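Long-range contact in DUF574 domain-containing protein (Thermobifida fusca, PDB 2QE6), which binds S-adenosylmethionine and is probably a methyltransferase whose substrate is not known: residues L82-G87 against A159-V164. The protein carries 1 engineered substitution. Sequence-based numbering, arbitrary orientation.
Sequences LDLGSG and AAIMLV. With SAM (S-adenosylmethionine), chain F.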
loop_
_atom_site.group_PDB
_atom_site.type_symbol
_atom_site.label_atom_id
_atom_site.label_comp_id
_atom_site.label_asym_id
_atom_site.label_seq_id
_atom_site.Cartn_x
_atom_site.Cartn_y
_atom_site.Cartn_z
ATOM N N LEU A 82 5.764 3.733 8.511
ATOM C CA LEU A 82 5.814 4.655 7.389
ATOM C C LEU A 82 5.036 4.026 6.239
ATOM O O LEU A 82 5.421 2.996 5.694
ATOM C CB LEU A 82 7.264 4.930 6.982
ATOM C CG LEU A 82 7.486 5.910 5.829
ATOM C CD1 LEU A 82 6.792 7.254 6.090
ATOM C CD2 LEU A 82 9.001 6.091 5.589
ATOM N N ASP A 83 3.900 4.621 5.923
ATOM C CA ASP A 83 2.945 4.023 5.013
ATOM C C ASP A 83 3.016 4.796 3.701
ATOM O O ASP A 83 2.425 5.887 3.547
ATOM C CB ASP A 83 1.561 4.060 5.651
ATOM C CG ASP A 83 0.470 3.313 4.842
ATOM O OD1 ASP A 83 0.748 2.757 3.743
ATOM O OD2 ASP A 83 -0.709 3.325 5.327
ATOM N N LEU A 84 3.770 4.210 2.755
ATOM C CA LEU A 84 4.094 4.849 1.494
ATOM C C LEU A 84 3.057 4.527 0.412
ATOM O O LEU A 84 2.828 3.351 0.089
ATOM C CB LEU A 84 5.446 4.350 1.011
ATOM C CG LEU A 84 6.616 4.654 1.971
ATOM C CD1 LEU A 84 7.861 3.908 1.485
ATOM C CD2 LEU A 84 6.886 6.160 2.126
ATOM N N GLY A 85 2.487 5.569 -0.185
ATOM C CA GLY A 85 1.401 5.390 -1.130
ATOM C C GLY A 85 0.179 4.988 -0.337
ATOM O O GLY A 85 -0.447 3.997 -0.641
ATOM N N SER A 86 -0.155 5.757 0.689
ATOM C CA SER A 86 -1.178 5.348 1.653
ATOM C C SER A 86 -2.579 5.177 1.072
ATOM O O SER A 86 -3.408 4.425 1.625
ATOM C CB SER A 86 -1.296 6.417 2.756
ATOM O OG SER A 86 -1.670 7.667 2.204
ATOM N N GLY A 87 -2.876 5.963 0.026
ATOM C CA GLY A 87 -4.223 6.088 -0.511
ATOM C C GLY A 87 -5.177 6.919 0.320
ATOM O O GLY A 87 -4.815 7.448 1.380
ATOM N N ALA A 159 11.159 -0.213 12.965
ATOM C CA ALA A 159 9.985 0.362 12.332
ATOM C C ALA A 159 9.479 -0.575 11.256
ATOM O O ALA A 159 10.162 -1.518 10.895
ATOM C CB ALA A 159 10.326 1.716 11.730
ATOM N N ALA A 160 8.294 -0.273 10.727
ATOM C CA ALA A 160 7.739 -0.958 9.567
ATOM C C ALA A 160 7.589 0.053 8.435
ATOM O O ALA A 160 6.940 1.077 8.605
ATOM C CB ALA A 160 6.394 -1.563 9.898
ATOM N N ILE A 161 8.176 -0.234 7.272
ATOM C CA ILE A 161 7.871 0.534 6.052
ATOM C C ILE A 161 6.943 -0.282 5.144
ATOM O O ILE A 161 7.130 -1.486 4.968
ATOM C CB ILE A 161 9.148 0.914 5.282
ATOM C CG1 ILE A 161 10.011 1.878 6.110
ATOM C CG2 ILE A 161 8.785 1.545 3.955
ATOM C CD1 ILE A 161 11.341 2.267 5.457
HETATM N N MSE A 162 5.905 0.361 4.626
HETATM C CA MSE A 162 4.851 -0.331 3.878
HETATM C C MSE A 162 4.812 0.223 2.481
HETATM O O MSE A 162 4.867 1.429 2.290
HETATM C CB MSE A 162 3.499 -0.098 4.536
HETATM C CG MSE A 162 3.399 -0.634 5.938
HETATM SE SE MSE A 162 1.844 0.031 6.884
HETATM C CE MSE A 162 0.334 -0.452 5.737
ATOM N N LEU A 163 4.840 -0.670 1.495
ATOM C CA LEU A 163 4.537 -0.333 0.125
ATOM C C LEU A 163 3.370 -1.234 -0.318
ATOM O O LEU A 163 3.440 -1.953 -1.316
ATOM C CB LEU A 163 5.765 -0.511 -0.773
ATOM C CG LEU A 163 6.862 0.552 -0.567
ATOM C CD1 LEU A 163 8.024 -0.009 0.118
ATOM C CD2 LEU A 163 7.282 1.140 -1.906
ATOM N N VAL A 164 2.316 -1.207 0.484
ATOM C CA VAL A 164 1.131 -1.997 0.278
ATOM C C VAL A 164 0.353 -1.347 -0.901
ATOM O O VAL A 164 0.150 -0.135 -0.916
ATOM C CB VAL A 164 0.298 -2.103 1.616
ATOM C CG1 VAL A 164 -1.059 -2.809 1.388
ATOM C CG2 VAL A 164 1.104 -2.872 2.683
HETATM N N SAM F . -1.590 1.593 0.022
HETATM C CA SAM F . -3.093 1.623 -0.171
HETATM C C SAM F . -3.628 0.208 -0.145
HETATM O O SAM F . -4.782 -0.011 0.207
HETATM O OXT SAM F . -2.912 -0.735 -0.506
HETATM C CB SAM F . -3.600 2.258 -1.480
HETATM C CG SAM F . -3.199 1.540 -2.779
HETATM S SD SAM F . -3.623 2.404 -4.328
HETATM C CE SAM F . -4.411 3.833 -3.546
HETATM C "C5'" SAM F . -1.992 3.125 -4.600
HETATM C "C4'" SAM F . -1.584 4.440 -3.924
HETATM O "O4'" SAM F . -0.184 4.662 -4.122
HETATM C "C3'" SAM F . -2.284 5.685 -4.495
HETATM O "O3'" SAM F . -2.874 6.460 -3.467
HETATM C "C2'" SAM F . -1.222 6.467 -5.251
HETATM O "O2'" SAM F . -1.470 7.875 -5.357
HETATM C "C1'" SAM F . 0.013 6.042 -4.462
HETATM N N9 SAM F . 1.218 6.207 -5.276
HETATM C C8 SAM F . 1.572 5.573 -6.465
HETATM N N7 SAM F . 2.790 6.035 -6.853
HETATM C C5 SAM F . 3.211 6.939 -5.912
HETATM C C6 SAM F . 4.391 7.689 -5.803
HETATM N N6 SAM F . 5.339 7.594 -6.776
HETATM N N1 SAM F . 4.520 8.520 -4.704
HETATM C C2 SAM F . 3.521 8.620 -3.714
HETATM N N3 SAM F . 2.347 7.881 -3.830
HETATM C C4 SAM F . 2.224 7.051 -4.916
HETATM O O HOH W 1 1.824 1.368 1.779
#
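Residues 82-84, the end of strand 80-84, lie beside strand 160-163, the two being parallel neighbours, first and fourth in chain order, in the middle of the Rossmann-like sheet of class I methyltransferases; their axes pass at 4.8 Å and diverge by 12°. Three backbone hydrogen bonds fix the register, Leu82 facing Ile161 and Asp83 facing Met162. Leu82 spends both its polar backbone atoms here: its N donates to Ala160 O (2.9 Å), and its O, approached nearly along the C=O axis, accepts from Met162 N (2.9 Å). The third, Leu84 N to Met162 O, is the most bent at 152°.

On the sheet face of Leu82 and Ile161 the packing is apolar. Leu84, its CG anti to the carbonyl carbon (chi1 -61°), sends CD1 obliquely across Ile161 to CG2 at 3.5 Å, and the same methyl reaches Leu163 CG. The face of Asp83 and Met162 is mixed: selenomethionine Met162, bent at its third torsion, brings CE to 3.8 Å from Asp83 OD1, while helix 54-75 packs on its side chain through Leu65 and Val69. Asp83 OD2 is bonded to Thr94 OG1, which helps to set the carboxylate.

Where the strands part, one water replaces direct pairing, donating to Asp83 OD1 and Leu84 O and accepting from Val164 N. Beyond it lies the glycine-rich loop Gly85-Ser86-Gly87, with positive phi at both glycines; Gly87 N bonds Asp111. The cofactor's amino group bridges the residues that follow the two strands: SAM N donates to Gly85 O at 2.7 Å and to Val164 O at 2.6 Å.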